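Local structure of transcriptional regulator (AraC-type DNA-binding domain-containing proteins) (Chromobacterium violaceum, 3OIO) at residues A[61-65]-A[93-98]. The protein probably binds specific DNA sequences as an AraC-type transcription factor, the chain here being its helix-turn-helix DNA-binding part. Numbering follows the deposited sequence. Where two conformers were deposited one is given.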
# COMPACT_ATOMS: atom_id res chain seq x y z
N LEU A 61 -2.28 -1.79 -1.99
CA LEU A 61 -2.79 -2.08 -3.34
C LEU A 61 -1.75 -2.81 -4.21
O LEU A 61 -2.12 -3.71 -4.99
CB LEU A 61 -3.22 -0.79 -4.05
CG LEU A 61 -4.56 -0.27 -3.48
CD1 LEU A 61 -4.79 1.16 -4.02
CD2 LEU A 61 -5.82 -1.19 -3.75
N ASN A 62 -0.47 -2.43 -4.08
CA ASN A 62 0.56 -3.16 -4.78
C ASN A 62 0.76 -4.58 -4.26
O ASN A 62 1.03 -5.49 -5.06
CB ASN A 62 1.88 -2.36 -4.80
CG ASN A 62 1.91 -1.37 -5.95
OD1 ASN A 62 2.23 -1.74 -7.10
ND2 ASN A 62 1.54 -0.12 -5.67
N ARG A 63 0.63 -4.79 -2.94
CA ARG A 63 0.66 -6.17 -2.46
C ARG A 63 -0.54 -6.94 -3.06
O ARG A 63 -0.41 -8.12 -3.46
CB ARG A 63 0.66 -6.23 -0.91
CG ARG A 63 0.55 -7.67 -0.34
CD ARG A 63 1.61 -8.68 -0.81
NE ARG A 63 3.01 -8.27 -0.72
CZ ARG A 63 3.79 -8.44 0.35
NH1 ARG A 63 5.08 -8.06 0.31
NH2 ARG A 63 3.30 -8.98 1.46
N ALA A 64 -1.69 -6.29 -3.14
CA ALA A 64 -2.88 -6.95 -3.71
C ALA A 64 -2.60 -7.35 -5.17
O ALA A 64 -2.98 -8.44 -5.65
CB ALA A 64 -4.09 -6.03 -3.61
N ARG A 65 -1.96 -6.45 -5.90
CA ARG A 65 -1.61 -6.75 -7.29
C ARG A 65 -0.72 -7.99 -7.37
O ARG A 65 -0.93 -8.88 -8.24
CB ARG A 65 -0.94 -5.52 -7.94
CG ARG A 65 -0.46 -5.76 -9.38
CD ARG A 65 -0.05 -4.46 -10.04
NE ARG A 65 0.40 -4.71 -11.39
CZ ARG A 65 1.68 -4.97 -11.74
NH1 ARG A 65 2.63 -5.02 -10.81
NH2 ARG A 65 2.00 -5.22 -13.02
N THR A 93 -11.18 0.96 -5.12
CA THR A 93 -9.89 1.67 -4.93
C THR A 93 -8.80 1.10 -5.83
O THR A 93 -7.95 1.85 -6.36
CB THR A 93 -9.39 1.68 -3.46
OG1 THR A 93 -9.20 0.34 -2.99
CG2 THR A 93 -10.39 2.43 -2.58
N TYR A 94 -8.81 -0.21 -6.01
CA TYR A 94 -7.85 -0.85 -6.91
C TYR A 94 -8.04 -0.28 -8.33
O TYR A 94 -7.08 0.11 -8.98
CB TYR A 94 -8.05 -2.38 -6.91
CG TYR A 94 -6.93 -3.11 -7.59
CD1 TYR A 94 -6.90 -3.24 -9.01
CD2 TYR A 94 -5.85 -3.64 -6.84
CE1 TYR A 94 -5.84 -3.92 -9.64
CE2 TYR A 94 -4.78 -4.33 -7.46
CZ TYR A 94 -4.77 -4.44 -8.85
OH TYR A 94 -3.72 -5.06 -9.46
N ARG A 95 -9.28 -0.23 -8.80
CA ARG A 95 -9.55 0.28 -10.15
C ARG A 95 -9.15 1.77 -10.29
O ARG A 95 -8.63 2.19 -11.32
CB ARG A 95 -11.03 0.08 -10.51
CG ARG A 95 -11.37 0.60 -11.91
CD ARG A 95 -12.88 0.54 -12.16
NE ARG A 95 -13.17 1.09 -13.48
CZ ARG A 95 -14.38 1.40 -13.91
NH1 ARG A 95 -15.44 1.25 -13.11
NH2 ARG A 95 -14.54 1.88 -15.14
N ASN A 96 -9.43 2.56 -9.26
CA ASN A 96 -9.02 3.97 -9.32
C ASN A 96 -7.49 4.10 -9.43
O ASN A 96 -6.96 4.98 -10.13
CB ASN A 96 -9.52 4.71 -8.08
CG ASN A 96 -9.09 6.16 -8.07
OD1 ASN A 96 -9.38 6.90 -9.00
ND2 ASN A 96 -8.36 6.57 -7.03
N HIS A 97 -6.78 3.22 -8.73
CA HIS A 97 -5.34 3.34 -8.65
C HIS A 97 -4.63 2.81 -9.91
O HIS A 97 -3.71 3.46 -10.43
CB HIS A 97 -4.81 2.59 -7.43
CG HIS A 97 -3.34 2.77 -7.24
ND1 HIS A 97 -2.79 3.93 -6.74
CD2 HIS A 97 -2.29 1.97 -7.59
CE1 HIS A 97 -1.47 3.81 -6.72
NE2 HIS A 97 -1.15 2.63 -7.25
N PHE A 98 -5.08 1.63 -10.39
CA PHE A 98 -4.39 0.92 -11.46
C PHE A 98 -5.08 1.03 -12.81
O PHE A 98 -4.52 0.59 -13.83
CB PHE A 98 -4.25 -0.56 -11.10
CG PHE A 98 -3.20 -0.84 -10.08
CD1 PHE A 98 -1.84 -0.59 -10.36
CD2 PHE A 98 -3.55 -1.37 -8.83
CE1 PHE A 98 -0.83 -0.84 -9.38
CE2 PHE A 98 -2.56 -1.65 -7.87
CZ PHE A 98 -1.21 -1.40 -8.13
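L61 reaches from helix 52-70 into helix 87-98 as a knob, seated in a hole formed by T93, Y94, H97 and F98. Its CD1 lies 3.7 Å from CB of H97, its CD2 3.8 Å from OG1 of T93 and 3.9 Å from CD2 of Y94, and its CB 4.0 Å from CE2 of F98. T93 OG1 itself is hydrogen-bonded back to H89 O. The two segments cross almost at right angles (94°), with axes 10.8 Å apart at closest approach, and the space between them is filled mainly by L61, Y94 and F98. Helix 52-70 is the long helix that links the two helix-turn-helix subdomains of an AraC-type DNA-binding domain; here its C-terminal half packs against helix 87-98 of the second subdomain, which by analogy with relatives is probably that unit's recognition helix. The Y94 ring extends to helix 52-70, with CE2 4.3 Å from CB of A64 and OH 3.2 Å from CB of R65; the hydroxyl is hydrogen-bonded to E105 in helix 102-107. F98, the last residue of its helix, offers one ring face to R65, whose CD sits 4.1 Å from the ring centroid in a CH-pi contact. The ring edge of F98 meets polar atoms instead: CE2 is 3.6 Å from the backbone O of L61, and CZ 3.6 Å from OD1 of N62, whose ND2 is hydrogen-bonded to E58 O.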